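Local coordinates for protein serine protease inhibitor infestin (Triatoma infestans, PDB 2ERW) that inhibits serine proteases, this fragment being infestin 4, a Kazal-type domain that acts as an inhibitor of the clotting protease factor XIIa, at residues G24-L29 and L40-E45. Sequence-based numbering, arbitrary orientation.
Sequences GNPCML and LKLVHE
The peptide group joining Lys41 to Leu42 has one face under the two methyls of Leu29. CD1 of Leu29 sits 4.0 Å from Lys41 O, and CD2 of Leu29 lies 4.0 Å from Leu42 N. Beside it, CB of the puckered Pro26 ring meets Leu42 CD1 at 4.2 Å. No hydrogen bond joins the two segments; the contact is apolar.

Leu29 is its centre. Its CG is anti to the backbone N (chi1 -177°), which carries the fork from the first helical turn across to 40-42. CD1 of Leu29 ends 3.7 Å from Leu42 CA, and the two side chains run at about a right angle. On its other flank, Leu29 CG is 3.9 Å from Leu40 CD2. The same Leu40 methyl also approaches the helix backbone, 3.5 Å from Leu29 O. Tyr23 adds to this buried leucine pair, and Val15 touches both Pro26 and Leu42. An alanine in place of Leu29 would probably open a gap between helix and strand, leaving Leu40 and Leu42 without their shared partner.

Asn25 is the N-cap of helix 26-35. Its OD1 accepts from Met28 N at 2.8 Å, nearly in line with the side-chain C=O. The ND2 of this buried amide is bonded to Phe9 O and Asn11 O, so one side chain ties the helix start to the 9-11 loop. Such an asparagine braces the protease-binding loop in Kazal inhibitors, and probably does so here. Strand 42-43 pairs with 15-17 through a classic beta bulge, with Val43 and His44 facing Cys16. Helix packed on a small sheet, with the Cys8-Cys27 disulfide beside the cap, is the Kazal fold.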
ATOM      1  N   GLY A  24       1.432  -0.623   3.982  1.00 20.66           N
ATOM      2  CA  GLY A  24       2.432  -0.382   4.979  1.00 21.54           C
ATOM      3  C   GLY A  24       3.826  -0.475   4.455  1.00 21.02           C
ATOM      4  O   GLY A  24       4.733   0.050   5.075  1.00 22.70           O
ATOM      5  N   ASN A  25       4.007  -1.176   3.349  1.00 20.70           N
ATOM      6  CA  ASN A  25       5.257  -1.183   2.635  1.00 20.71           C
ATOM      7  C   ASN A  25       4.971  -1.796   1.293  1.00 20.01           C
ATOM      8  O   ASN A  25       3.881  -2.291   1.047  1.00 20.33           O
ATOM      9  CB  ASN A  25       6.376  -1.877   3.415  1.00 20.61           C
ATOM     10  CG  ASN A  25       6.020  -3.285   3.834  1.00 20.79           C
ATOM     11  OD1 ASN A  25       5.531  -4.084   3.042  1.00 20.58           O
ATOM     12  ND2 ASN A  25       6.336  -3.613   5.069  1.00 21.22           N
ATOM     13  N   PRO A  26       5.913  -1.679   0.373  1.00 20.07           N
ATOM     14  CA  PRO A  26       5.664  -2.240  -0.931  1.00 20.17           C
ATOM     15  C   PRO A  26       5.408  -3.725  -0.934  1.00 19.74           C
ATOM     16  O   PRO A  26       4.645  -4.206  -1.749  1.00 20.38           O
ATOM     17  CB  PRO A  26       6.943  -1.905  -1.707  1.00 20.52           C
ATOM     18  CG  PRO A  26       7.392  -0.641  -1.044  1.00 21.63           C
ATOM     19  CD  PRO A  26       7.110  -0.819   0.411  1.00 21.25           C
ATOM     20  N   CYS A  27       6.049  -4.456  -0.031  1.00 20.16           N
ATOM     21  CA  CYS A  27       5.780  -5.869   0.025  1.00 20.35           C
ATOM     22  C   CYS A  27       4.306  -6.094   0.296  1.00 20.39           C
ATOM     23  O   CYS A  27       3.663  -6.910  -0.345  1.00 20.45           O
ATOM     24  CB  CYS A  27       6.660  -6.485   1.095  1.00 20.42           C
ATOM     25  SG  CYS A  27       6.508  -8.257   1.215  1.00 20.45           S
ATOM     26  N   MET A  28       3.759  -5.341   1.238  1.00 20.04           N
ATOM     27  CA  MET A  28       2.356  -5.509   1.548  1.00 20.54           C
ATOM     28  C   MET A  28       1.470  -5.071   0.415  1.00 20.27           C
ATOM     29  O   MET A  28       0.432  -5.655   0.212  1.00 20.87           O
ATOM     30  CB  MET A  28       2.011  -4.721   2.789  1.00 20.78           C
ATOM     31  CG  MET A  28       2.775  -5.246   3.943  1.00 22.33           C
ATOM     32  SD  MET A  28       2.013  -6.693   4.581  0.34 23.14           S
ATOM     33  CE  MET A  28       2.719  -6.731   6.226  0.34 20.64           C
ATOM     34  N   LEU A  29       1.875  -4.060  -0.337  1.00 20.51           N
ATOM     35  CA  LEU A  29       1.093  -3.706  -1.511  1.00 20.70           C
ATOM     36  C   LEU A  29       1.097  -4.859  -2.482  1.00 21.69           C
ATOM     37  O   LEU A  29       0.059  -5.211  -3.037  1.00 21.75           O
ATOM     38  CB  LEU A  29       1.686  -2.449  -2.156  1.00 21.13           C
ATOM     39  CG  LEU A  29       0.885  -1.960  -3.360  1.00 21.55           C
ATOM     40  CD1 LEU A  29       0.954  -0.467  -3.426  1.00 22.93           C
ATOM     41  CD2 LEU A  29       1.385  -2.570  -4.663  1.00 22.68           C
ATOM     42  N   LEU A  40      -3.663  -3.890  -8.704  1.00 19.66           N
ATOM     43  CA  LEU A  40      -3.176  -2.887  -7.787  1.00 20.32           C
ATOM     44  C   LEU A  40      -1.767  -2.491  -8.150  1.00 20.79           C
ATOM     45  O   LEU A  40      -0.911  -3.344  -8.345  1.00 21.33           O
ATOM     46  CB  LEU A  40      -3.175  -3.444  -6.378  1.00 20.10           C
ATOM     47  CG  LEU A  40      -2.692  -2.501  -5.286  1.00 20.08           C
ATOM     48  CD1 LEU A  40      -3.589  -1.297  -5.185  1.00 21.93           C
ATOM     49  CD2 LEU A  40      -2.697  -3.274  -3.989  1.00 19.92           C
ATOM     50  N   LYS A  41      -1.530  -1.183  -8.189  1.00 21.06           N
ATOM     51  CA  LYS A  41      -0.209  -0.664  -8.490  1.00 21.61           C
ATOM     52  C   LYS A  41       0.203   0.307  -7.431  1.00 21.56           C
ATOM     53  O   LYS A  41      -0.610   0.946  -6.793  1.00 21.45           O
ATOM     54  CB  LYS A  41      -0.229   0.104  -9.806  1.00 22.76           C
ATOM     55  CG  LYS A  41      -0.657  -0.723 -11.009  1.00 25.77           C
ATOM     56  CD  LYS A  41       0.413  -1.744 -11.337  1.00 30.12           C
ATOM     57  CE  LYS A  41       0.299  -2.239 -12.770  0.75 32.56           C
ATOM     58  NZ  LYS A  41       1.457  -3.130 -13.060  0.75 34.86           N
ATOM     59  N   LEU A  42       1.507   0.437  -7.277  1.00 21.35           N
ATOM     60  CA  LEU A  42       2.073   1.406  -6.374  1.00 21.27           C
ATOM     61  C   LEU A  42       2.120   2.709  -7.135  1.00 21.45           C
ATOM     62  O   LEU A  42       2.850   2.833  -8.126  1.00 22.25           O
ATOM     63  CB  LEU A  42       3.460   0.938  -5.966  1.00 20.98           C
ATOM     64  CG  LEU A  42       4.069   1.589  -4.745  1.00 21.44           C
ATOM     65  CD1 LEU A  42       5.309   0.812  -4.424  1.00 22.58           C
ATOM     66  CD2 LEU A  42       4.407   3.053  -4.977  1.00 24.16           C
ATOM     67  N   VAL A  43       1.323   3.674  -6.704  1.00 21.72           N
ATOM     68  CA  VAL A  43       1.236   4.916  -7.455  1.00 22.16           C
ATOM     69  C   VAL A  43       2.144   6.017  -6.967  1.00 21.28           C
ATOM     70  O   VAL A  43       2.625   6.819  -7.764  1.00 21.22           O
ATOM     71  CB  VAL A  43      -0.227   5.389  -7.619  1.00 23.74           C
ATOM     72  CG1 VAL A  43      -1.048   4.318  -8.295  0.75 25.47           C
ATOM     73  CG2 VAL A  43      -0.822   5.777  -6.335  0.75 24.84           C
ATOM     74  N   HIS A  44       2.398   6.064  -5.669  1.00 21.24           N
ATOM     75  CA  HIS A  44       3.400   6.985  -5.197  1.00 20.96           C
ATOM     76  C   HIS A  44       3.897   6.576  -3.853  1.00 20.94           C
ATOM     77  O   HIS A  44       3.242   5.835  -3.138  1.00 21.03           O
ATOM     78  CB  HIS A  44       2.906   8.441  -5.199  1.00 21.43           C
ATOM     79  CG  HIS A  44       1.789   8.733  -4.245  1.00 20.66           C
ATOM     80  ND1 HIS A  44       1.979   8.849  -2.884  1.00 21.76           N
ATOM     81  CD2 HIS A  44       0.479   8.992  -4.468  1.00 21.03           C
ATOM     82  CE1 HIS A  44       0.830   9.173  -2.309  1.00 22.13           C
ATOM     83  NE2 HIS A  44      -0.094   9.260  -3.248  1.00 21.51           N
ATOM     84  N   GLU A  45       5.071   7.066  -3.522  1.00 20.67           N
ATOM     85  CA  GLU A  45       5.641   6.855  -2.246  1.00 20.61           C
ATOM     86  C   GLU A  45       4.841   7.606  -1.209  1.00 21.19           C
ATOM     87  O   GLU A  45       4.282   8.663  -1.493  1.00 21.19           O
ATOM     88  CB  GLU A  45       7.070   7.378  -2.279  1.00 21.03           C
ATOM     89  CG  GLU A  45       7.907   6.869  -1.147  1.00 19.90           C
ATOM     90  CD  GLU A  45       8.192   5.411  -1.320  1.00 21.47           C
ATOM     91  OE1 GLU A  45       7.987   4.986  -2.474  1.00 24.31           O
ATOM     92  OE2 GLU A  45       8.573   4.753  -0.316  1.00 21.46           O
TER